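PDB 2Q01: uronate isomerase from Caulobacter crescentus, which catalyses the isomerisation of D-glucuronate to D-fructuronate and of D-galacturonate to D-tagaturonate in the pentose and glucuronate interconversion pathway. Local coordinates for residues R157-D161 and S187-V193; V202-E206 and F287-M291; F217-Q223 and A234-R238. Residue numbers count along the deposited sequence, not the author numbering.

Interaction 1 (R157-D161 and S187-V193); sequences RALFD and SGWGGHV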
# COMPACT_ATOMS: atom_id res chain seq x y z
N ARG B 157 -36.29 -19.58 7.83
CA ARG B 157 -36.97 -19.47 6.53
C ARG B 157 -37.75 -18.16 6.40
O ARG B 157 -37.77 -17.55 5.32
CB ARG B 157 -37.93 -20.64 6.32
CG ARG B 157 -37.26 -21.97 6.04
CD ARG B 157 -38.31 -23.05 5.77
NE ARG B 157 -37.69 -24.34 5.51
CZ ARG B 157 -38.35 -25.48 5.35
NH1 ARG B 157 -39.67 -25.50 5.43
NH2 ARG B 157 -37.68 -26.60 5.11
N ALA B 158 -38.40 -17.74 7.48
CA ALA B 158 -39.18 -16.51 7.51
C ALA B 158 -38.29 -15.28 7.37
O ALA B 158 -38.68 -14.30 6.73
CB ALA B 158 -40.00 -16.43 8.79
N LEU B 159 -37.11 -15.34 7.97
CA LEU B 159 -36.11 -14.27 7.89
C LEU B 159 -35.48 -14.20 6.50
O LEU B 159 -35.22 -13.11 6.00
CB LEU B 159 -35.03 -14.48 8.94
CG LEU B 159 -35.31 -14.04 10.38
CD1 LEU B 159 -34.31 -14.67 11.33
CD2 LEU B 159 -35.29 -12.53 10.50
N PHE B 160 -35.24 -15.37 5.90
CA PHE B 160 -34.73 -15.49 4.53
C PHE B 160 -35.63 -14.76 3.54
O PHE B 160 -35.15 -14.11 2.62
CB PHE B 160 -34.64 -16.98 4.16
CG PHE B 160 -33.90 -17.27 2.88
CD1 PHE B 160 -32.56 -17.62 2.90
CD2 PHE B 160 -34.57 -17.26 1.65
CE1 PHE B 160 -31.88 -17.92 1.73
CE2 PHE B 160 -33.89 -17.56 0.47
CZ PHE B 160 -32.55 -17.89 0.51
N ASP B 161 -36.94 -14.87 3.74
CA ASP B 161 -37.92 -14.23 2.87
C ASP B 161 -38.04 -12.73 3.13
O ASP B 161 -38.14 -11.94 2.18
CB ASP B 161 -39.28 -14.91 3.00
CG ASP B 161 -39.21 -16.40 2.70
OD1 ASP B 161 -40.07 -17.15 3.21
OD2 ASP B 161 -38.30 -16.81 1.95
N SER B 187 -38.68 -29.64 0.22
CA SER B 187 -39.75 -28.95 0.93
C SER B 187 -40.49 -27.99 0.01
O SER B 187 -40.00 -27.63 -1.06
CB SER B 187 -39.20 -28.20 2.15
OG SER B 187 -38.46 -27.05 1.76
N GLY B 188 -41.68 -27.57 0.45
CA GLY B 188 -42.52 -26.64 -0.32
C GLY B 188 -41.97 -25.22 -0.39
O GLY B 188 -42.31 -24.47 -1.31
N TRP B 189 -41.14 -24.87 0.59
CA TRP B 189 -40.42 -23.60 0.64
C TRP B 189 -39.49 -23.46 -0.57
O TRP B 189 -38.80 -24.41 -0.94
CB TRP B 189 -39.61 -23.55 1.93
CG TRP B 189 -38.96 -22.24 2.22
CD1 TRP B 189 -39.58 -21.06 2.51
CD2 TRP B 189 -37.55 -21.98 2.30
NE1 TRP B 189 -38.65 -20.08 2.75
CE2 TRP B 189 -37.39 -20.62 2.63
CE3 TRP B 189 -36.40 -22.77 2.13
CZ2 TRP B 189 -36.14 -20.03 2.79
CZ3 TRP B 189 -35.15 -22.18 2.29
CH2 TRP B 189 -35.03 -20.82 2.61
N GLY B 190 -39.48 -22.28 -1.17
CA GLY B 190 -38.81 -22.07 -2.45
C GLY B 190 -37.49 -21.32 -2.40
O GLY B 190 -37.04 -20.78 -3.41
N GLY B 191 -36.88 -21.29 -1.22
CA GLY B 191 -35.60 -20.60 -1.02
C GLY B 191 -34.46 -21.30 -1.73
O GLY B 191 -34.30 -22.52 -1.63
N HIS B 192 -33.67 -20.51 -2.46
CA HIS B 192 -32.58 -21.02 -3.27
C HIS B 192 -31.30 -21.02 -2.44
O HIS B 192 -30.45 -20.14 -2.55
CB HIS B 192 -32.44 -20.17 -4.54
CG HIS B 192 -31.45 -20.70 -5.54
ND1 HIS B 192 -30.37 -19.95 -5.98
CD2 HIS B 192 -31.39 -21.87 -6.21
CE1 HIS B 192 -29.69 -20.65 -6.87
NE2 HIS B 192 -30.28 -21.82 -7.03
N VAL B 193 -31.21 -22.02 -1.56
CA VAL B 193 -30.01 -22.25 -0.77
C VAL B 193 -29.17 -23.32 -1.48
O VAL B 193 -29.60 -24.46 -1.62
CB VAL B 193 -30.34 -22.67 0.68
CG1 VAL B 193 -29.06 -22.96 1.45
CG2 VAL B 193 -31.16 -21.59 1.38
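Trp189, in the turn leading into strand 192-194, lays its indole against helix 156-162. With chi1 t and chi2 at 66°, the ring turns toward the helix and meets three of its side chains. Arg157 is extended (m at chi1, t at chi2 and chi3), so its aliphatic part passes over the indole: Arg157 CG sits 3.8 Å from the centroid of the Trp189 six-membered ring, a CH-pi contact close to the ring normal. The guanidinium continues past Trp189 CB, and Arg157 NE is hydrogen-bonded to the carbonyl of Phe49. One turn on, Phe160 (chi1 t) receives the edge of the indole on its face in a T-shaped pair, centroids 5.0 Å apart and planes at 70°. Phe160 CE1 also lies 3.8 Å from Val193 CG2, and Phe160 CE2 3.8 Å from Gly191 CA, where a CB would clash with the Trp189 indole and press on Phe160. Asp161, m at chi1, accepts a hydrogen bond from Trp189 NE1 at OD1 (3.3 Å); its OD2 forms a salt bridge with Arg480. Helix 156-162 thus packs on the loop entering strand 192-194, with Phe160 also touching Ile165 and Leu168 of strand 165-169: beta/alpha packing consistent with the TIM-barrel clan.

Interaction 2 (V202-E206 and F287-M291); sequences VIDFE and FRAQM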
# COMPACT_ATOMS: atom_id res chain seq x y z
N VAL B 202 -9.08 -32.46 1.96
CA VAL B 202 -8.56 -33.66 1.28
C VAL B 202 -7.46 -33.30 0.28
O VAL B 202 -7.05 -34.13 -0.54
CB VAL B 202 -9.68 -34.51 0.61
CG1 VAL B 202 -10.66 -35.03 1.65
CG2 VAL B 202 -10.42 -33.73 -0.46
N ILE B 203 -6.99 -32.06 0.36
CA ILE B 203 -5.93 -31.56 -0.53
C ILE B 203 -4.70 -31.15 0.29
O ILE B 203 -3.57 -31.42 -0.11
CB ILE B 203 -6.44 -30.41 -1.44
CG1 ILE B 203 -7.49 -30.96 -2.42
CG2 ILE B 203 -5.27 -29.73 -2.17
CD1 ILE B 203 -7.87 -30.03 -3.57
N ASP B 204 -4.94 -30.51 1.44
CA ASP B 204 -3.85 -30.12 2.33
C ASP B 204 -3.47 -31.28 3.24
O ASP B 204 -4.24 -31.64 4.13
CB ASP B 204 -4.23 -28.89 3.15
CG ASP B 204 -3.02 -28.20 3.79
OD1 ASP B 204 -3.21 -27.16 4.45
OD2 ASP B 204 -1.88 -28.70 3.65
N PHE B 205 -2.30 -31.86 3.00
CA PHE B 205 -1.76 -32.92 3.85
C PHE B 205 -1.18 -32.39 5.18
O PHE B 205 -0.97 -33.17 6.12
CB PHE B 205 -0.70 -33.74 3.10
CG PHE B 205 -1.27 -34.80 2.19
CD1 PHE B 205 -1.50 -34.54 0.84
CD2 PHE B 205 -1.56 -36.07 2.68
CE1 PHE B 205 -2.02 -35.52 -0.01
CE2 PHE B 205 -2.09 -37.06 1.84
CZ PHE B 205 -2.31 -36.78 0.49
N GLU B 206 -0.94 -31.08 5.26
CA GLU B 206 -0.50 -30.44 6.50
C GLU B 206 -1.67 -30.07 7.42
O GLU B 206 -1.46 -29.61 8.54
CB GLU B 206 0.35 -29.20 6.20
CG GLU B 206 1.78 -29.50 5.78
CD GLU B 206 2.55 -28.26 5.37
OE1 GLU B 206 2.14 -27.59 4.39
OE2 GLU B 206 3.56 -27.95 6.04
N PHE B 287 1.62 -30.22 -3.99
CA PHE B 287 0.37 -30.93 -4.23
C PHE B 287 -0.82 -29.99 -4.23
O PHE B 287 -1.67 -30.09 -5.10
CB PHE B 287 0.17 -32.07 -3.23
CG PHE B 287 -1.02 -32.95 -3.52
CD1 PHE B 287 -1.00 -33.82 -4.61
CD2 PHE B 287 -2.15 -32.91 -2.71
CE1 PHE B 287 -2.10 -34.64 -4.89
CE2 PHE B 287 -3.25 -33.71 -2.97
CZ PHE B 287 -3.23 -34.58 -4.06
N ARG B 288 -0.86 -29.07 -3.27
CA ARG B 288 -1.88 -28.01 -3.24
C ARG B 288 -1.85 -27.14 -4.50
O ARG B 288 -2.90 -26.78 -5.04
CB ARG B 288 -1.71 -27.14 -2.00
CG ARG B 288 -2.14 -27.80 -0.71
CD ARG B 288 -2.16 -26.82 0.45
NE ARG B 288 -0.93 -26.04 0.54
CZ ARG B 288 0.05 -26.26 1.41
NH1 ARG B 288 1.13 -25.48 1.41
NH2 ARG B 288 -0.03 -27.25 2.28
N ALA B 289 -0.65 -26.82 -4.97
CA ALA B 289 -0.43 -26.17 -6.25
C ALA B 289 -0.92 -27.00 -7.45
O ALA B 289 -1.59 -26.48 -8.33
CB ALA B 289 1.05 -25.82 -6.42
N GLN B 290 -0.56 -28.29 -7.48
CA GLN B 290 -0.97 -29.17 -8.57
C GLN B 290 -2.48 -29.37 -8.60
O GLN B 290 -3.08 -29.41 -9.67
CB GLN B 290 -0.25 -30.52 -8.50
CG GLN B 290 -0.69 -31.54 -9.57
CD GLN B 290 -0.54 -31.01 -10.99
OE1 GLN B 290 0.43 -30.32 -11.31
NE2 GLN B 290 -1.50 -31.33 -11.85
N MET B 291 -3.08 -29.47 -7.42
CA MET B 291 -4.53 -29.62 -7.30
C MET B 291 -5.33 -28.40 -7.72
O MET B 291 -6.47 -28.55 -8.15
CB MET B 291 -4.91 -30.05 -5.88
CG MET B 291 -4.57 -31.51 -5.55
SD MET B 291 -5.08 -32.72 -6.79
CE MET B 291 -6.85 -32.61 -6.63
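Charge, aromatic rings and aliphatic packing each hold a different part of the loop 202-206 to helix 281-302. The electrostatic part centres on Arg288, whose NH2 bridges two carboxylates: Asp204 OD2 at 2.7 Å and Glu206 OE1 at 3.0 Å, the latter nearly straight at 174°. Both oxygens lie near the guanidinium plane. Asp204 OD2 also accepts the backbone N of Glu206 at 3.0 Å, closing an Asx turn, so one oxygen both shapes the loop and binds the helix. On the helix side, Arg288 NH1 forms a salt bridge with Glu285. The aromatic part is an offset edge-to-face pair in which the edge of Phe205 points to the face of Phe287, with centroids 5.5 Å apart and planes at 63°; Leu274 of helix 264-276 touches both rings. A backbone oxygen also approaches the second ring: Ile203 O lies 3.3 Å from Phe287 CD2, at the ring edge. In the aliphatic part, Ile203 CG2 packs on Met291 CB at 3.7 Å and on Arg288 CG at 4.0 Å. Tyr231 of helix 228-244 touches both Ile203 and Met291. Ion pairs thus close the more exposed end of the contact over an apolar interior: Arg288 shares its charge between the loop acids and Glu285 and packs its methylenes on Ile203, joining an irregular segment to a helix chiefly through side chains.

Interaction 3 (F217-Q223 and A234-R238); sequences FAETSGQ and AHRLR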
# COMPACT_ATOMS: atom_id res chain seq x y z
N PHE B 217 -14.22 -39.11 2.96
CA PHE B 217 -14.21 -38.80 1.51
C PHE B 217 -14.38 -40.10 0.70
O PHE B 217 -15.05 -40.10 -0.33
CB PHE B 217 -12.90 -38.06 1.17
CG PHE B 217 -12.74 -37.66 -0.29
CD1 PHE B 217 -11.47 -37.63 -0.85
CD2 PHE B 217 -13.82 -37.27 -1.07
CE1 PHE B 217 -11.28 -37.25 -2.18
CE2 PHE B 217 -13.64 -36.90 -2.40
CZ PHE B 217 -12.37 -36.88 -2.95
N ALA B 218 -13.79 -41.19 1.19
CA ALA B 218 -13.94 -42.52 0.59
C ALA B 218 -15.35 -43.10 0.78
O ALA B 218 -15.84 -43.83 -0.07
CB ALA B 218 -12.91 -43.47 1.17
N GLU B 219 -15.99 -42.76 1.90
CA GLU B 219 -17.36 -43.19 2.19
C GLU B 219 -18.39 -42.48 1.30
O GLU B 219 -19.30 -43.12 0.78
CB GLU B 219 -17.72 -42.98 3.66
CG GLU B 219 -16.87 -43.78 4.64
CD GLU B 219 -16.99 -43.30 6.08
OE1 GLU B 219 -17.73 -42.32 6.34
OE2 GLU B 219 -16.33 -43.90 6.96
N THR B 220 -18.23 -41.17 1.13
CA THR B 220 -19.16 -40.37 0.31
C THR B 220 -18.99 -40.58 -1.20
O THR B 220 -19.91 -40.32 -1.97
CB THR B 220 -19.08 -38.86 0.62
OG1 THR B 220 -17.78 -38.36 0.28
CG2 THR B 220 -19.37 -38.58 2.09
N SER B 221 -17.82 -41.03 -1.63
CA SER B 221 -17.57 -41.25 -3.05
C SER B 221 -17.63 -42.71 -3.47
O SER B 221 -17.93 -43.01 -4.63
CB SER B 221 -16.22 -40.65 -3.45
OG SER B 221 -15.16 -41.29 -2.76
N GLY B 222 -17.34 -43.62 -2.54
CA GLY B 222 -17.29 -45.05 -2.82
C GLY B 222 -16.06 -45.45 -3.61
O GLY B 222 -16.05 -46.50 -4.27
N GLN B 223 -15.02 -44.63 -3.53
CA GLN B 223 -13.81 -44.78 -4.34
C GLN B 223 -12.57 -45.10 -3.51
O GLN B 223 -12.52 -44.79 -2.31
CB GLN B 223 -13.55 -43.51 -5.15
CG GLN B 223 -14.58 -43.21 -6.22
CD GLN B 223 -14.49 -44.15 -7.40
OE1 GLN B 223 -13.42 -44.33 -8.00
NE2 GLN B 223 -15.61 -44.76 -7.76
N ALA B 234 -13.00 -39.59 -7.46
CA ALA B 234 -13.76 -39.25 -6.27
C ALA B 234 -14.08 -37.75 -6.19
O ALA B 234 -15.12 -37.38 -5.67
CB ALA B 234 -13.00 -39.69 -5.03
N HIS B 235 -13.18 -36.92 -6.71
CA HIS B 235 -13.41 -35.48 -6.79
C HIS B 235 -14.45 -35.12 -7.85
O HIS B 235 -15.26 -34.22 -7.64
CB HIS B 235 -12.12 -34.74 -7.10
CG HIS B 235 -11.32 -34.37 -5.90
ND1 HIS B 235 -11.77 -33.46 -4.96
CD2 HIS B 235 -10.08 -34.74 -5.49
CE1 HIS B 235 -10.85 -33.31 -4.02
NE2 HIS B 235 -9.82 -34.08 -4.32
N ARG B 236 -14.41 -35.83 -8.97
CA ARG B 236 -15.37 -35.61 -10.06
C ARG B 236 -16.78 -36.00 -9.64
O ARG B 236 -17.73 -35.25 -9.90
CB ARG B 236 -14.96 -36.39 -11.30
CG ARG B 236 -13.79 -35.79 -12.04
CD ARG B 236 -13.56 -36.51 -13.37
NE ARG B 236 -12.14 -36.47 -13.73
CZ ARG B 236 -11.29 -37.49 -13.57
NH1 ARG B 236 -11.70 -38.65 -13.07
NH2 ARG B 236 -10.02 -37.34 -13.92
N LEU B 237 -16.91 -37.15 -8.99
CA LEU B 237 -18.20 -37.64 -8.51
C LEU B 237 -18.80 -36.75 -7.42
O LEU B 237 -20.01 -36.55 -7.37
CB LEU B 237 -18.09 -39.08 -8.01
CG LEU B 237 -17.82 -40.20 -9.03
CD1 LEU B 237 -17.85 -41.54 -8.32
CD2 LEU B 237 -18.81 -40.19 -10.20
N ARG B 238 -17.94 -36.21 -6.55
CA ARG B 238 -18.40 -35.32 -5.49
C ARG B 238 -18.77 -33.94 -6.02
O ARG B 238 -19.76 -33.36 -5.59
CB ARG B 238 -17.37 -35.21 -4.36
CG ARG B 238 -17.29 -36.46 -3.48
CD ARG B 238 -18.65 -36.90 -3.01
NE ARG B 238 -19.14 -36.08 -1.91
CZ ARG B 238 -20.42 -35.98 -1.56
NH1 ARG B 238 -20.77 -35.21 -0.54
NH2 ARG B 238 -21.35 -36.64 -2.24
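Phe217, Arg238 and Ala234 carry most of this contact between helices 210-221 and 228-244. Phe217, with chi1 t, sends its ring across the gap to the second helix. Phe217 CZ touches Ala234 CB at 3.6 Å, and the ring edge points at the face of His235 in an edge-to-face pair, centroids 5.0 Å apart and planes inclined at 52°. His235 is in turn held by hydrogen bonds to the hydroxyls of Tyr197 and Tyr231. Arg238 also meets the edge of the phenyl ring, its CG 3.8 Å from Phe217 CE2. Its side chain folds back, m at chi1, chi2 and chi3, which brings one face of the guanidinium over Thr220 CB. Thr220 OG1 and Arg238 NE are not bonded to each other; both are hydrogen-bonded to the carbonyl O of Pro174, so a neighbouring loop ties the two helices together. Ala234, where the backbones come nearest (5.4 Å between its CA and that of Ser221), has a side chain small enough to permit this approach. Ala234 CB lies 3.5 Å from Ser221 OG and 3.9 Å from Gln223 CB. Ser221 OG donates back to the carbonyl O of Phe217 at 2.7 Å, satisfying the hydroxyl within its own helix. Gly222, with positive phi, ends the helix and lets the chain swing round to Gln223. The short axes pass 9.8 Å apart: two consecutive helices, crossing at 58° and joined by a short loop, probably part of a helical region added to the barrel-type fold of this family.

Along the chain interaction 1 closes first, and strand 192-194 then leads through the loop 202-206 into helix 210-221. Interaction 3 is nested within the long loop that interaction 2 closes. Interactions 2 and 3 have centres about 17 Å apart and touch: Val202 CG2 lies 3.6 Å from His235 CE1, Val202 CG1 3.7 Å from Phe217 CD1, and Met291 CE 4.0 Å from His235 CD2. Helices 210-221, 228-244 and 281-302 therefore share one continuous helical cluster. Interaction 1 stands apart beside the parallel sheet, its centre about 36 Å from that of interaction 2 and 29 Å from that of interaction 3, so sheet and cluster are packed by separate contacts.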